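Local structure of Serine/threonine-protein phosphatase 2A regulatory subunit B'' subunit alpha (Homo sapiens, 4I5J) at residues D32-P35 against L36-V40; E98-D102 against I103-T107; C120-W123 against E124-D128; M171-A174 against D175-F179; C260-A263 against H264-Y267. The protein probably tunes the substrate selectivity, catalytic activity and cellular location of protein phosphatase 2A, as its calcium-binding B'' regulatory subunit. All coordinates share one frame; numbering follows the deposited sequence.

Following the chain from the N terminus, all five contacts are local and come in series; none nests in or crosses another, and none closes a long loop. Contact 1 lies at the beginning of helix 34-43. Contact 2 is a turn in the linker from helix 90-97 to helix 112-125, with its nearest atoms about 6 Å from contact 1. Contact 3 ends helix 112-125 and contact 4 begins helix 173-184; these two touch, L125 CD1 lying 3.4 Å from F176 CE1, packing helix 112-125 against helix 173-184, both within what is probably an EF-hand pair. Contact 5 starts helix 263-271, across the chain's centre from contact 1 and nearer the calcium site.

Contact 1 of 5, residues D32-P35 against L36-V40; sequences DFIP and LLQDV
L36 sends its CD2 methyl back to the F33 ring, where it lies 4.2 Å from F33 CD2 and approaches the ring obliquely. Its CG stands opposite the backbone N (chi1 173°), which carries the forked end to that ring. L36 also rests on F16 and L20 of helix 12-20, so the pair belongs to a larger apolar cluster. At L37 the contact passes to the backbone: L37 N donates to F33 O over 2.9 Å. The L37 side chain turns to I61 and V64 of helix 54-72. Q38 makes the next bond, Q38 N to I34 O at 2.8 Å, and adds a side-chain contact to it. With CG beside its own backbone N (chi1 -66°), Q38 lays CG 3.1 Å from I34 O and then runs on extended, bringing OE1 to 3.5 Å from I34 CG2. The CG2 branch of I34 thus meets the amide oxygen of Q38, the two side chains crossing obliquely on the partly exposed side of the helix. D39 N follows, bonded to P35 O at 3.0 Å, while the D39 carboxylate leads away from the contact. V40 N closes onto L36 O, and its buried side chain packs on L47 and L97. P35 has no N-H to give, which costs little so early in a helix; its carbonyl still accepts from D39 N. Successive i to i+4 bonds make an alpha helix, and the apolar side formed by L36, L37 and V40, against exposed P35 and D39, makes it amphipathic: this is the beginning of helix 34-43, packed within the N-terminal EF-hand domain.

Contact 2 of 5, residues E98-D102 against I103-T107; sequences EEEED and INQIT
D102 and Q105 close a tight turn of the backbone, Q105 N donating to D102 O at 2.8 Å, and I106 N repeats the i to i+3 step to I103 O. The D102 side chain folds over the same turn. Swung away from its own backbone N (chi1 -173°), the carboxylate presents OD1 to N104 N at 3.1 Å, met from above the carboxylate plane. D102 therefore serves the turn through both its carbonyl and its carboxylate. E100 reaches forward along the chain: its side chain bends at chi2 (59°), and OE2 accepts from D102 N at 3.0 Å. The same bend leaves OE1 3.5 Å from Q105 CB, while E100 CB lies 3.8 Å from I106 CD1, the two side chains sliding past each other in opposite directions. I106 and I103 are buried against L97 of helix 90-97. N104 uses OD1 to accept from E113 N, at the start of helix 112-125. Together these features make an Asx turn led by D102, running into a 3-10 segment at 103-105 and an inverse gamma turn centred on I106, a compact linker between two helices.

Contact 3 of 5, residues C120-W123 against E124-D128; sequences CKFW and ELDTD
F122 and D126 meet where helix 112-125 ends, and the helix there leads into what its sequence suggests is an EF-hand-like loop. The packed side is theirs: D126 CB lies over one face of the F122 ring, and D126 OD2 comes to 3.8 Å from F122 CE2, with ring and carboxylate planes 58° apart. Both residues are buried. The D126 carboxylate turns away from solvent into the loop, where OD2 accepts from L131 N and OD1 from D130 N, as the first aspartate of an EF-hand loop commonly does. The F122 ring is also met edge-to-face by Y173, and L125 packs on F176, L138 and I133. Backbone bonding weakens as the helix runs out. E124 N to C120 O, at 2.9 Å, is nearly straight at 167°, but L125 N to K121 O stretches to 3.2 Å, and D126 N, 2.9 Å from F122 O, is bent to 138°. The looser side belongs to W123 and E124, both exposed. E124 runs outward in an extended chain. K121 lies between the two regimes: its stem packs on F176 and L180, and its NZ forms a salt bridge with E184. On the open side, E124 keeps only its base close, with CB 3.6 Å from C120 O.

Contact 4 of 5, residues M171-A174 against D175-F179; sequences MSYA and DFVWF
The F176 ring takes M171 SD at its edge, in the ring plane and 5.3 Å from the centroid, while the same sulfur approaches the F179 ring obliquely; both are Met-aromatic contacts. The W178 ring meets A174 O at its edge too, with CD1 3.3 Å from that oxygen, and the Y173 ring receives V177 CG2 in an off-centre CH-pi contact, 4.3 Å from its centroid. These groups fan out round the start of helix 173-184, the helix that follows strand 170-171 in the EF-hand pair. M171, whose backbone bonds to I133, bends at chi3 (-81°) and carries its methyl CE to 3.9 Å from F179 CB. The M171 side chain thereby folds onto the helix that follows. Farther out, Y173 OH bonds to T63 and W178 NE1 to Q66, both on helix 54-72, while F179 packs on Y194 and W195 of helix 189-199. The backbone bonds begin with F176 N to S172 O at 3.0 Å. S172 is the N-cap. Its OG, set between its own N and carbonyl carbon (chi1 65°), accepts from D175 N at 3.2 Å along a nearly straight path, and makes a weak 3.5 Å bond to D175 OD2.

Contact 5 of 5, residues C260-A263 against H264-Y267; sequences CRMA and HIFY
A263 and Y267 meet through both backbone and side chain. Y267 N donates to A263 O at 2.9 Å, almost straight at 172°, and the tyrosine ring passes close by the same oxygen, with CD1 3.1 Å from A263 O. A263 CB also lies 3.9 Å from Y267 CE1. M262, just before, is the N-cap of helix 263-271. Its carbonyl is gripped twice: M262 O takes I265 N at 2.9 Å from above the carbonyl plane and F266 N at 3.3 Å within it. Its side chain lies beside that of I265, pointing the same way, with CG 3.6 Å from I265 CD1, and both pack on L243 of helix 233-244. Helix 263-271 leans on helix 189-199, which leads into the calcium-binding EF-hand loop, and the Y267 side chain sits about 9 Å from that of D200. Ahead of the cap, R261 has left the preceding helix with positive phi (66°), and M262 N is bonded to C260 SG. H264 completes the group: its CG takes the crowded position between its own N and carbonyl carbon (chi1 58°), folding the imidazole back so that R261 O lies at the ring edge, 3.9 Å from H264 CE1.

Contact 1 of 5, residues D32-P35 against L36-V40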
# COMPACT_ATOMS: atom_id res chain seq x y z
N ASP A 32 -5.02 -4.62 18.70
CA ASP A 32 -4.62 -3.84 19.87
C ASP A 32 -4.93 -2.36 19.72
O ASP A 32 -5.03 -1.64 20.71
CB ASP A 32 -3.12 -4.01 20.13
CG ASP A 32 -2.74 -5.42 20.54
OD1 ASP A 32 -3.59 -6.08 21.17
OD2 ASP A 32 -1.60 -5.86 20.24
N PHE A 33 -5.08 -1.90 18.47
CA PHE A 33 -5.38 -0.49 18.21
C PHE A 33 -6.87 -0.20 18.29
O PHE A 33 -7.28 0.97 18.32
CB PHE A 33 -4.85 -0.08 16.84
CG PHE A 33 -3.38 0.17 16.82
CD1 PHE A 33 -2.48 -0.89 16.73
CD2 PHE A 33 -2.88 1.45 16.93
CE1 PHE A 33 -1.10 -0.66 16.73
CE2 PHE A 33 -1.51 1.69 16.94
CZ PHE A 33 -0.62 0.64 16.84
N ILE A 34 -7.69 -1.25 18.29
CA ILE A 34 -9.14 -1.03 18.25
C ILE A 34 -9.69 -0.18 19.41
O ILE A 34 -10.40 0.80 19.17
CB ILE A 34 -9.95 -2.35 18.09
CG1 ILE A 34 -9.82 -2.86 16.65
CG2 ILE A 34 -11.42 -2.14 18.45
CD1 ILE A 34 -10.14 -4.32 16.50
N PRO A 35 -9.34 -0.52 20.66
CA PRO A 35 -9.90 0.33 21.71
C PRO A 35 -9.40 1.78 21.65
O PRO A 35 -10.14 2.69 22.02
CB PRO A 35 -9.47 -0.36 23.01
CG PRO A 35 -8.46 -1.35 22.64
CD PRO A 35 -8.67 -1.71 21.21
N LEU A 36 -8.18 1.98 21.16
CA LEU A 36 -7.66 3.33 20.94
C LEU A 36 -8.52 4.09 19.91
O LEU A 36 -8.88 5.25 20.10
CB LEU A 36 -6.20 3.29 20.48
CG LEU A 36 -5.62 4.64 20.08
CD1 LEU A 36 -5.58 5.54 21.28
CD2 LEU A 36 -4.24 4.53 19.47
N LEU A 37 -8.84 3.41 18.81
CA LEU A 37 -9.65 4.01 17.76
C LEU A 37 -11.07 4.25 18.23
O LEU A 37 -11.68 5.24 17.88
CB LEU A 37 -9.65 3.13 16.51
CG LEU A 37 -8.80 3.67 15.36
CD1 LEU A 37 -9.30 5.04 14.91
CD2 LEU A 37 -7.33 3.75 15.75
N GLN A 38 -11.59 3.34 19.03
CA GLN A 38 -12.95 3.51 19.52
C GLN A 38 -13.01 4.73 20.41
O GLN A 38 -13.97 5.50 20.37
CB GLN A 38 -13.38 2.28 20.30
CG GLN A 38 -13.49 1.08 19.43
CD GLN A 38 -14.49 0.09 19.95
OE1 GLN A 38 -14.14 -1.03 20.33
NE2 GLN A 38 -15.76 0.49 19.96
N ASP A 39 -11.97 4.89 21.21
CA ASP A 39 -11.85 6.06 22.05
C ASP A 39 -11.77 7.34 21.20
O ASP A 39 -12.46 8.32 21.49
CB ASP A 39 -10.63 5.93 22.95
CG ASP A 39 -10.67 6.88 24.11
OD1 ASP A 39 -11.71 6.89 24.81
OD2 ASP A 39 -9.69 7.63 24.32
N VAL A 40 -10.95 7.32 20.15
CA VAL A 40 -10.84 8.50 19.27
C VAL A 40 -12.18 8.83 18.61
O VAL A 40 -12.58 10.00 18.56
CB VAL A 40 -9.78 8.30 18.20
CG1 VAL A 40 -9.98 9.29 17.06
CG2 VAL A 40 -8.35 8.41 18.81

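Contact 2 of 5, residues E98-D102 against I103-T107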
# COMPACT_ATOMS: atom_id res chain seq x y z
N GLU A 98 -5.44 15.64 19.37
CA GLU A 98 -6.08 16.08 20.60
C GLU A 98 -6.46 17.56 20.59
O GLU A 98 -7.19 18.01 21.46
CB GLU A 98 -5.18 15.80 21.80
CG GLU A 98 -4.91 14.32 22.04
CD GLU A 98 -3.79 14.08 23.04
OE1 GLU A 98 -3.47 12.90 23.31
OE2 GLU A 98 -3.22 15.08 23.54
N GLU A 99 -5.97 18.30 19.61
CA GLU A 99 -6.24 19.73 19.52
C GLU A 99 -7.11 20.09 18.31
O GLU A 99 -8.11 20.78 18.43
CB GLU A 99 -4.94 20.53 19.45
CG GLU A 99 -4.27 20.80 20.78
CD GLU A 99 -3.27 21.94 20.70
OE1 GLU A 99 -3.21 22.75 21.65
OE2 GLU A 99 -2.55 22.04 19.67
N GLU A 100 -6.70 19.61 17.14
CA GLU A 100 -7.39 19.90 15.89
C GLU A 100 -8.83 19.42 15.92
O GLU A 100 -9.10 18.27 16.24
CB GLU A 100 -6.63 19.23 14.74
CG GLU A 100 -7.27 19.41 13.39
CD GLU A 100 -7.42 20.86 13.01
OE1 GLU A 100 -6.43 21.46 12.54
OE2 GLU A 100 -8.54 21.38 13.17
N GLU A 101 -9.77 20.31 15.59
CA GLU A 101 -11.18 19.94 15.64
C GLU A 101 -11.71 19.43 14.31
O GLU A 101 -12.67 18.67 14.27
CB GLU A 101 -12.05 21.10 16.17
CG GLU A 101 -12.11 21.18 17.70
CD GLU A 101 -13.14 22.19 18.20
OE1 GLU A 101 -13.96 22.68 17.39
OE2 GLU A 101 -13.13 22.48 19.42
N ASP A 102 -11.09 19.85 13.21
CA ASP A 102 -11.44 19.30 11.91
C ASP A 102 -10.62 18.04 11.63
O ASP A 102 -9.49 18.12 11.16
CB ASP A 102 -11.22 20.32 10.80
CG ASP A 102 -11.74 19.83 9.45
OD1 ASP A 102 -12.35 18.73 9.40
OD2 ASP A 102 -11.54 20.54 8.43
N ILE A 103 -11.22 16.89 11.92
CA ILE A 103 -10.58 15.60 11.65
C ILE A 103 -9.93 15.52 10.25
O ILE A 103 -8.91 14.85 10.08
CB ILE A 103 -11.58 14.46 11.84
CG1 ILE A 103 -10.84 13.12 11.93
CG2 ILE A 103 -12.61 14.44 10.72
CD1 ILE A 103 -9.76 13.10 12.97
N ASN A 104 -10.49 16.25 9.28
CA ASN A 104 -9.99 16.21 7.91
C ASN A 104 -8.71 17.01 7.67
O ASN A 104 -8.13 16.95 6.59
CB ASN A 104 -11.09 16.56 6.91
CG ASN A 104 -12.24 15.58 6.97
OD1 ASN A 104 -12.03 14.39 7.18
ND2 ASN A 104 -13.46 16.07 6.81
N GLN A 105 -8.27 17.71 8.70
CA GLN A 105 -6.96 18.35 8.70
C GLN A 105 -5.88 17.39 9.17
O GLN A 105 -4.69 17.62 8.95
CB GLN A 105 -6.97 19.58 9.59
CG GLN A 105 -6.55 20.84 8.85
CD GLN A 105 -7.33 21.03 7.56
OE1 GLN A 105 -8.52 20.73 7.50
NE2 GLN A 105 -6.66 21.52 6.53
N ILE A 106 -6.28 16.32 9.85
CA ILE A 106 -5.31 15.29 10.21
C ILE A 106 -5.21 14.31 9.05
O ILE A 106 -5.90 13.28 9.01
CB ILE A 106 -5.69 14.52 11.50
CG1 ILE A 106 -6.02 15.50 12.63
CG2 ILE A 106 -4.53 13.67 11.92
CD1 ILE A 106 -4.82 16.29 13.10
N THR A 107 -4.35 14.64 8.10
CA THR A 107 -4.28 13.92 6.84
C THR A 107 -3.43 12.64 6.95
O THR A 107 -3.49 11.78 6.07
CB THR A 107 -3.74 14.83 5.72
OG1 THR A 107 -2.50 15.40 6.14
CG2 THR A 107 -4.74 15.98 5.42

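Contact 3 of 5, residues C120-W123 against E124-D128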
# COMPACT_ATOMS: atom_id res chain seq x y z
N CYS A 120 -15.64 4.57 -1.09
CA CYS A 120 -16.40 4.64 -2.34
C CYS A 120 -15.73 3.91 -3.48
O CYS A 120 -16.41 3.30 -4.32
CB CYS A 120 -16.66 6.09 -2.74
SG CYS A 120 -17.73 6.92 -1.52
N LYS A 121 -14.40 3.97 -3.52
CA LYS A 121 -13.67 3.28 -4.55
C LYS A 121 -13.84 1.78 -4.37
O LYS A 121 -14.04 1.07 -5.35
CB LYS A 121 -12.21 3.69 -4.57
CG LYS A 121 -11.99 5.03 -5.28
CD LYS A 121 -10.53 5.46 -5.22
CE LYS A 121 -10.32 6.82 -5.88
NZ LYS A 121 -8.96 7.37 -5.58
N PHE A 122 -13.80 1.31 -3.12
CA PHE A 122 -14.03 -0.10 -2.84
C PHE A 122 -15.45 -0.50 -3.27
O PHE A 122 -15.66 -1.54 -3.91
CB PHE A 122 -13.86 -0.40 -1.35
CG PHE A 122 -14.10 -1.85 -0.99
CD1 PHE A 122 -13.09 -2.80 -1.16
CD2 PHE A 122 -15.34 -2.27 -0.50
CE1 PHE A 122 -13.30 -4.15 -0.84
CE2 PHE A 122 -15.57 -3.61 -0.18
CZ PHE A 122 -14.55 -4.55 -0.35
N TRP A 123 -16.41 0.35 -2.93
CA TRP A 123 -17.80 0.11 -3.25
C TRP A 123 -17.98 -0.07 -4.76
O TRP A 123 -18.63 -1.01 -5.21
CB TRP A 123 -18.67 1.28 -2.76
CG TRP A 123 -20.07 1.11 -3.18
CD1 TRP A 123 -20.64 1.54 -4.34
CD2 TRP A 123 -21.10 0.41 -2.46
NE1 TRP A 123 -21.96 1.16 -4.39
CE2 TRP A 123 -22.26 0.46 -3.25
CE3 TRP A 123 -21.13 -0.26 -1.24
CZ2 TRP A 123 -23.46 -0.13 -2.83
CZ3 TRP A 123 -22.32 -0.84 -0.83
CH2 TRP A 123 -23.46 -0.77 -1.63
N GLU A 124 -17.40 0.84 -5.54
CA GLU A 124 -17.43 0.76 -7.01
C GLU A 124 -16.85 -0.55 -7.58
O GLU A 124 -17.33 -1.06 -8.58
CB GLU A 124 -16.70 1.96 -7.61
CG GLU A 124 -16.69 2.04 -9.13
CD GLU A 124 -16.14 3.38 -9.66
OE1 GLU A 124 -15.15 3.89 -9.11
OE2 GLU A 124 -16.72 3.92 -10.64
N LEU A 125 -15.82 -1.10 -6.93
CA LEU A 125 -15.14 -2.29 -7.44
C LEU A 125 -15.74 -3.61 -6.96
O LEU A 125 -15.50 -4.68 -7.56
CB LEU A 125 -13.67 -2.25 -7.03
CG LEU A 125 -12.82 -1.23 -7.77
CD1 LEU A 125 -11.47 -1.18 -7.11
CD2 LEU A 125 -12.68 -1.64 -9.23
N ASP A 126 -16.47 -3.54 -5.86
CA ASP A 126 -17.10 -4.71 -5.29
C ASP A 126 -18.40 -4.97 -6.04
O ASP A 126 -19.48 -4.73 -5.51
CB ASP A 126 -17.39 -4.47 -3.82
CG ASP A 126 -17.97 -5.67 -3.13
OD1 ASP A 126 -18.06 -6.74 -3.76
OD2 ASP A 126 -18.32 -5.55 -1.93
N THR A 127 -18.25 -5.45 -7.27
CA THR A 127 -19.35 -5.63 -8.21
C THR A 127 -20.44 -6.54 -7.67
O THR A 127 -21.62 -6.26 -7.80
CB THR A 127 -18.84 -6.20 -9.55
OG1 THR A 127 -18.01 -5.23 -10.17
CG2 THR A 127 -20.01 -6.52 -10.48
N ASP A 128 -20.04 -7.65 -7.06
CA ASP A 128 -21.00 -8.60 -6.51
C ASP A 128 -21.55 -8.13 -5.16
O ASP A 128 -22.34 -8.83 -4.55
CB ASP A 128 -20.35 -9.97 -6.36
CG ASP A 128 -19.64 -10.42 -7.62
OD1 ASP A 128 -20.25 -10.31 -8.71
OD2 ASP A 128 -18.47 -10.86 -7.53

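Contact 4 of 5, residues M171-A174 against D175-F179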
# COMPACT_ATOMS: atom_id res chain seq x y z
N MET A 171 -9.85 -10.23 -2.72
CA MET A 171 -9.19 -9.17 -1.97
C MET A 171 -10.19 -8.57 -0.96
O MET A 171 -11.28 -8.10 -1.34
CB MET A 171 -8.69 -8.08 -2.93
CG MET A 171 -8.14 -6.84 -2.21
SD MET A 171 -7.59 -5.56 -3.35
CE MET A 171 -5.97 -6.18 -3.78
N SER A 172 -9.81 -8.55 0.31
CA SER A 172 -10.67 -8.01 1.36
C SER A 172 -10.63 -6.50 1.33
O SER A 172 -9.80 -5.90 0.63
CB SER A 172 -10.21 -8.49 2.73
OG SER A 172 -8.92 -7.96 3.03
N TYR A 173 -11.52 -5.88 2.10
CA TYR A 173 -11.51 -4.43 2.25
C TYR A 173 -10.14 -3.92 2.76
O TYR A 173 -9.60 -2.93 2.24
CB TYR A 173 -12.64 -3.96 3.21
CG TYR A 173 -12.59 -2.46 3.35
CD1 TYR A 173 -13.08 -1.63 2.35
CD2 TYR A 173 -11.99 -1.87 4.45
CE1 TYR A 173 -13.02 -0.24 2.47
CE2 TYR A 173 -11.91 -0.49 4.57
CZ TYR A 173 -12.42 0.32 3.58
OH TYR A 173 -12.29 1.68 3.71
N ALA A 174 -9.60 -4.59 3.78
CA ALA A 174 -8.37 -4.14 4.41
C ALA A 174 -7.24 -4.17 3.39
O ALA A 174 -6.48 -3.21 3.25
CB ALA A 174 -8.03 -5.02 5.62
N ASP A 175 -7.14 -5.28 2.68
CA ASP A 175 -6.12 -5.39 1.65
C ASP A 175 -6.30 -4.42 0.49
O ASP A 175 -5.33 -4.03 -0.17
CB ASP A 175 -6.03 -6.82 1.17
CG ASP A 175 -5.23 -7.68 2.12
OD1 ASP A 175 -4.19 -7.19 2.66
OD2 ASP A 175 -5.63 -8.83 2.33
N PHE A 176 -7.54 -4.04 0.23
CA PHE A 176 -7.80 -3.05 -0.81
C PHE A 176 -7.19 -1.71 -0.40
O PHE A 176 -6.65 -0.99 -1.25
CB PHE A 176 -9.30 -2.89 -1.07
CG PHE A 176 -9.60 -1.81 -2.05
CD1 PHE A 176 -9.25 -1.97 -3.38
CD2 PHE A 176 -10.16 -0.63 -1.64
CE1 PHE A 176 -9.50 -0.97 -4.30
CE2 PHE A 176 -10.44 0.38 -2.55
CZ PHE A 176 -10.09 0.21 -3.88
N VAL A 177 -7.29 -1.37 0.88
CA VAL A 177 -6.65 -0.16 1.40
C VAL A 177 -5.17 -0.08 1.02
O VAL A 177 -4.70 0.96 0.54
CB VAL A 177 -6.84 0.00 2.93
CG1 VAL A 177 -6.21 1.31 3.41
CG2 VAL A 177 -8.35 0.03 3.28
N TRP A 178 -4.44 -1.18 1.21
CA TRP A 178 -3.00 -1.23 0.89
C TRP A 178 -2.78 -1.10 -0.59
O TRP A 178 -1.89 -0.38 -1.03
CB TRP A 178 -2.41 -2.56 1.35
CG TRP A 178 -2.25 -2.65 2.83
CD1 TRP A 178 -3.25 -2.70 3.76
CD2 TRP A 178 -1.02 -2.68 3.57
NE1 TRP A 178 -2.72 -2.77 5.02
CE2 TRP A 178 -1.35 -2.75 4.94
CE3 TRP A 178 0.33 -2.65 3.21
CZ2 TRP A 178 -0.40 -2.82 5.94
CZ3 TRP A 178 1.29 -2.70 4.22
CH2 TRP A 178 0.92 -2.79 5.57
N PHE A 179 -3.57 -1.84 -1.37
CA PHE A 179 -3.53 -1.69 -2.82
C PHE A 179 -3.78 -0.24 -3.23
O PHE A 179 -2.96 0.36 -3.92
CB PHE A 179 -4.56 -2.58 -3.52
CG PHE A 179 -4.74 -2.23 -4.96
CD1 PHE A 179 -3.82 -2.65 -5.91
CD2 PHE A 179 -5.81 -1.42 -5.37
CE1 PHE A 179 -3.96 -2.30 -7.24
CE2 PHE A 179 -5.96 -1.07 -6.71
CZ PHE A 179 -5.04 -1.51 -7.65

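Contact 5 of 5, residues C260-A263 against H264-Y267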
# COMPACT_ATOMS: atom_id res chain seq x y z
N CYS A 260 17.39 5.05 -5.96
CA CYS A 260 17.39 5.76 -7.23
C CYS A 260 16.38 6.89 -7.23
O CYS A 260 16.46 7.79 -8.07
CB CYS A 260 17.12 4.81 -8.40
SG CYS A 260 15.37 4.42 -8.69
N ARG A 261 15.42 6.81 -6.31
CA ARG A 261 14.38 7.82 -6.15
C ARG A 261 13.41 7.92 -7.34
O ARG A 261 12.56 8.79 -7.37
CB ARG A 261 14.99 9.19 -5.78
CG ARG A 261 15.80 9.14 -4.48
CD ARG A 261 16.97 10.12 -4.48
NE ARG A 261 16.59 11.46 -4.01
CZ ARG A 261 17.45 12.42 -3.69
NH1 ARG A 261 18.76 12.21 -3.78
NH2 ARG A 261 17.00 13.60 -3.27
N MET A 262 13.51 6.99 -8.28
CA MET A 262 12.63 6.99 -9.46
C MET A 262 11.80 5.71 -9.60
O MET A 262 11.32 5.38 -10.70
CB MET A 262 13.44 7.24 -10.73
CG MET A 262 13.16 8.58 -11.40
SD MET A 262 13.45 10.01 -10.33
CE MET A 262 15.23 9.92 -10.09
N ALA A 263 11.63 5.00 -8.49
CA ALA A 263 10.97 3.70 -8.49
C ALA A 263 9.62 3.73 -9.19
O ALA A 263 9.24 2.77 -9.85
CB ALA A 263 10.82 3.18 -7.07
N HIS A 264 8.91 4.85 -9.07
CA HIS A 264 7.57 4.95 -9.63
C HIS A 264 7.59 4.91 -11.14
O HIS A 264 6.67 4.37 -11.77
CB HIS A 264 6.85 6.21 -9.13
CG HIS A 264 7.56 7.48 -9.44
ND1 HIS A 264 8.70 7.88 -8.76
CD2 HIS A 264 7.29 8.46 -10.33
CE1 HIS A 264 9.11 9.04 -9.24
NE2 HIS A 264 8.27 9.42 -10.20
N ILE A 265 8.63 5.48 -11.73
CA ILE A 265 8.78 5.45 -13.18
C ILE A 265 9.07 4.04 -13.65
O ILE A 265 8.43 3.55 -14.59
CB ILE A 265 9.89 6.40 -13.63
CG1 ILE A 265 9.47 7.84 -13.35
CG2 ILE A 265 10.17 6.21 -15.09
CD1 ILE A 265 10.49 8.86 -13.82
N PHE A 266 10.04 3.40 -13.01
CA PHE A 266 10.37 1.99 -13.22
C PHE A 266 9.09 1.15 -13.19
O PHE A 266 8.74 0.47 -14.16
CB PHE A 266 11.32 1.55 -12.10
CG PHE A 266 11.82 0.12 -12.21
CD1 PHE A 266 12.88 -0.20 -13.03
CD2 PHE A 266 11.25 -0.88 -11.45
CE1 PHE A 266 13.35 -1.50 -13.12
CE2 PHE A 266 11.72 -2.18 -11.53
CZ PHE A 266 12.76 -2.49 -12.36
N TYR A 267 8.35 1.24 -12.10
CA TYR A 267 7.10 0.49 -11.95
C TYR A 267 6.05 0.73 -13.06
O TYR A 267 5.48 -0.22 -13.61
CB TYR A 267 6.50 0.74 -10.55
CG TYR A 267 7.33 0.14 -9.42
CD1 TYR A 267 7.45 0.79 -8.20
CD2 TYR A 267 7.98 -1.08 -9.57
CE1 TYR A 267 8.18 0.25 -7.17
CE2 TYR A 267 8.73 -1.63 -8.54
CZ TYR A 267 8.83 -0.96 -7.35
OH TYR A 267 9.56 -1.50 -6.31